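PDB 4AMM: DynE8 from Micromonospora chersina, which probably selects and loads acyl units as the acyltransferase domain of an iterative polyketide synthase in enediyne (dynemicin) biosynthesis. Local coordinates for residues Phe54-Arg59 against Val65-Arg70. Sequence-based numbering, arbitrary orientation.
Sequences FAAAVR and VAALDR
In the strand-turn-helix unit formed by strand 52-58 and helix 61-76, the helix folds back over the sheet, and Phe54 and Ala56 of the strand meet Ala67 and Leu68. The axes of strand residues 54-58 and helix residues 65-70 run roughly antiparallel, at 148°, and approach to 9.3 Å. Ala56 and Ala67 meet methyl to methyl, CB to CB at 3.9 Å; such short side chains let the backbones draw close, with the CA atoms of this pair 6.9 Å apart. Two residues earlier in the strand, Phe54 suits its place because its long flat ring can bridge to the helix, swung clear of the strand with CG opposite the main-chain N (chi1 167°). Leu68, whose branched end can lie over that ring, sets CD2 above one face, toward the rim, 4.0 Å from the Phe54 centroid in a CH-pi contact. Phe54 CE2 lies 4.0 Å from Ala67 O, at the ring edge. A valine in place of Phe54 would probably leave Leu68 CD2 without its aromatic face and open a gap beneath the helix. Leu20 of helix 13-27 touches both Phe54 and Leu68; with helix 376-387 on the sheet's other face, this alpha/beta subdomain is consistent with the ketosynthase-to-acyltransferase linker of polyketide synthases.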
loop_
_atom_site.group_PDB
_atom_site.type_symbol
_atom_site.label_atom_id
_atom_site.label_comp_id
_atom_site.label_asym_id
_atom_site.label_seq_id
_atom_site.Cartn_x
_atom_site.Cartn_y
_atom_site.Cartn_z
ATOM N N PHE A 54 6.225 -19.537 10.541
ATOM C CA PHE A 54 6.275 -18.406 11.506
ATOM C C PHE A 54 7.167 -17.407 10.887
ATOM O O PHE A 54 8.280 -17.707 10.404
ATOM C CB PHE A 54 6.847 -18.877 12.850
ATOM C CG PHE A 54 7.230 -17.774 13.801
ATOM C CD1 PHE A 54 8.481 -17.263 13.722
ATOM C CD2 PHE A 54 6.303 -17.337 14.729
ATOM C CE1 PHE A 54 8.894 -16.241 14.588
ATOM C CE2 PHE A 54 6.696 -16.309 15.613
ATOM C CZ PHE A 54 7.965 -15.779 15.530
ATOM N N ALA A 55 6.844 -16.081 11.000
ATOM C CA ALA A 55 7.812 -15.045 10.677
ATOM C C ALA A 55 7.502 -13.812 11.529
ATOM O O ALA A 55 6.301 -13.480 11.638
ATOM C CB ALA A 55 7.688 -14.634 9.169
ATOM N N ALA A 56 8.534 -13.134 11.996
ATOM C CA ALA A 56 8.319 -11.919 12.789
ATOM C C ALA A 56 9.414 -10.976 12.462
ATOM O O ALA A 56 10.598 -11.316 12.322
ATOM C CB ALA A 56 8.365 -12.284 14.270
ATOM N N ALA A 57 9.040 -9.689 12.449
ATOM C CA ALA A 57 10.015 -8.626 12.398
ATOM C C ALA A 57 10.205 -8.123 13.838
ATOM O O ALA A 57 9.207 -7.757 14.459
ATOM C CB ALA A 57 9.489 -7.508 11.526
ATOM N N VAL A 58 11.428 -8.077 14.280
ATOM C CA VAL A 58 11.686 -7.767 15.703
ATOM C C VAL A 58 12.801 -6.767 15.846
ATOM O O VAL A 58 13.716 -6.688 15.034
ATOM C CB VAL A 58 11.991 -9.071 16.498
ATOM C CG1 VAL A 58 10.809 -10.127 16.396
ATOM C CG2 VAL A 58 13.340 -9.674 16.026
ATOM N N ARG A 59 12.763 -5.994 16.960
ATOM C CA ARG A 59 13.825 -5.037 17.216
ATOM C C ARG A 59 15.013 -5.629 17.942
ATOM O O ARG A 59 16.123 -5.174 17.768
ATOM C CB ARG A 59 13.295 -3.774 17.965
ATOM C CG ARG A 59 12.354 -2.957 17.083
ATOM C CD ARG A 59 12.093 -1.547 17.670
ATOM N NE ARG A 59 11.793 -1.618 19.102
ATOM C CZ ARG A 59 12.145 -0.697 20.012
ATOM N NH1 ARG A 59 12.837 0.402 19.673
ATOM N NH2 ARG A 59 11.824 -0.888 21.282
ATOM N N VAL A 65 11.300 -13.053 21.753
ATOM C CA VAL A 65 10.659 -13.904 22.810
ATOM C C VAL A 65 9.195 -13.570 22.896
ATOM O O VAL A 65 8.351 -14.503 22.950
ATOM C CB VAL A 65 11.358 -13.688 24.179
ATOM C CG1 VAL A 65 10.589 -14.373 25.304
ATOM C CG2 VAL A 65 12.659 -14.180 24.075
ATOM N N ALA A 66 8.850 -12.265 22.875
ATOM C CA ALA A 66 7.453 -11.840 22.926
ATOM C C ALA A 66 6.656 -12.395 21.733
ATOM O O ALA A 66 5.539 -12.926 21.921
ATOM C CB ALA A 66 7.313 -10.296 22.945
ATOM N N ALA A 67 7.200 -12.241 20.515
ATOM C CA ALA A 67 6.525 -12.852 19.358
ATOM C C ALA A 67 6.338 -14.389 19.396
ATOM O O ALA A 67 5.277 -14.862 19.018
ATOM C CB ALA A 67 7.265 -12.460 18.050
ATOM N N LEU A 68 7.381 -15.078 19.859
ATOM C CA LEU A 68 7.252 -16.500 20.062
ATOM C C LEU A 68 6.147 -16.867 21.082
ATOM O O LEU A 68 5.411 -17.815 20.854
ATOM C CB LEU A 68 8.616 -17.131 20.394
ATOM C CG LEU A 68 9.643 -17.015 19.234
ATOM C CD1 LEU A 68 11.027 -17.267 19.725
ATOM C CD2 LEU A 68 9.346 -18.001 18.092
ATOM N N ASP A 69 6.116 -16.126 22.191
ATOM C CA ASP A 69 5.101 -16.353 23.197
ATOM C C ASP A 69 3.722 -16.244 22.593
ATOM O O ASP A 69 2.864 -17.091 22.863
ATOM C CB ASP A 69 5.281 -15.399 24.394
ATOM C CG ASP A 69 6.409 -15.799 25.277
ATOM O OD1 ASP A 69 6.806 -16.965 25.247
ATOM O OD2 ASP A 69 6.918 -14.932 26.022
ATOM N N ARG A 70 3.473 -15.206 21.786
ATOM C CA ARG A 70 2.195 -15.079 21.133
ATOM C C ARG A 70 1.881 -16.213 20.173
ATOM O O ARG A 70 0.790 -16.724 20.157
ATOM C CB ARG A 70 2.096 -13.732 20.402
ATOM C CG ARG A 70 1.917 -12.544 21.331
ATOM C CD ARG A 70 1.551 -11.353 20.398
ATOM N NE ARG A 70 0.257 -11.441 19.710
ATOM C CZ ARG A 70 -0.156 -10.506 18.794
ATOM N NH1 ARG A 70 0.681 -9.562 18.433
ATOM N NH2 ARG A 70 -1.311 -10.563 18.183
#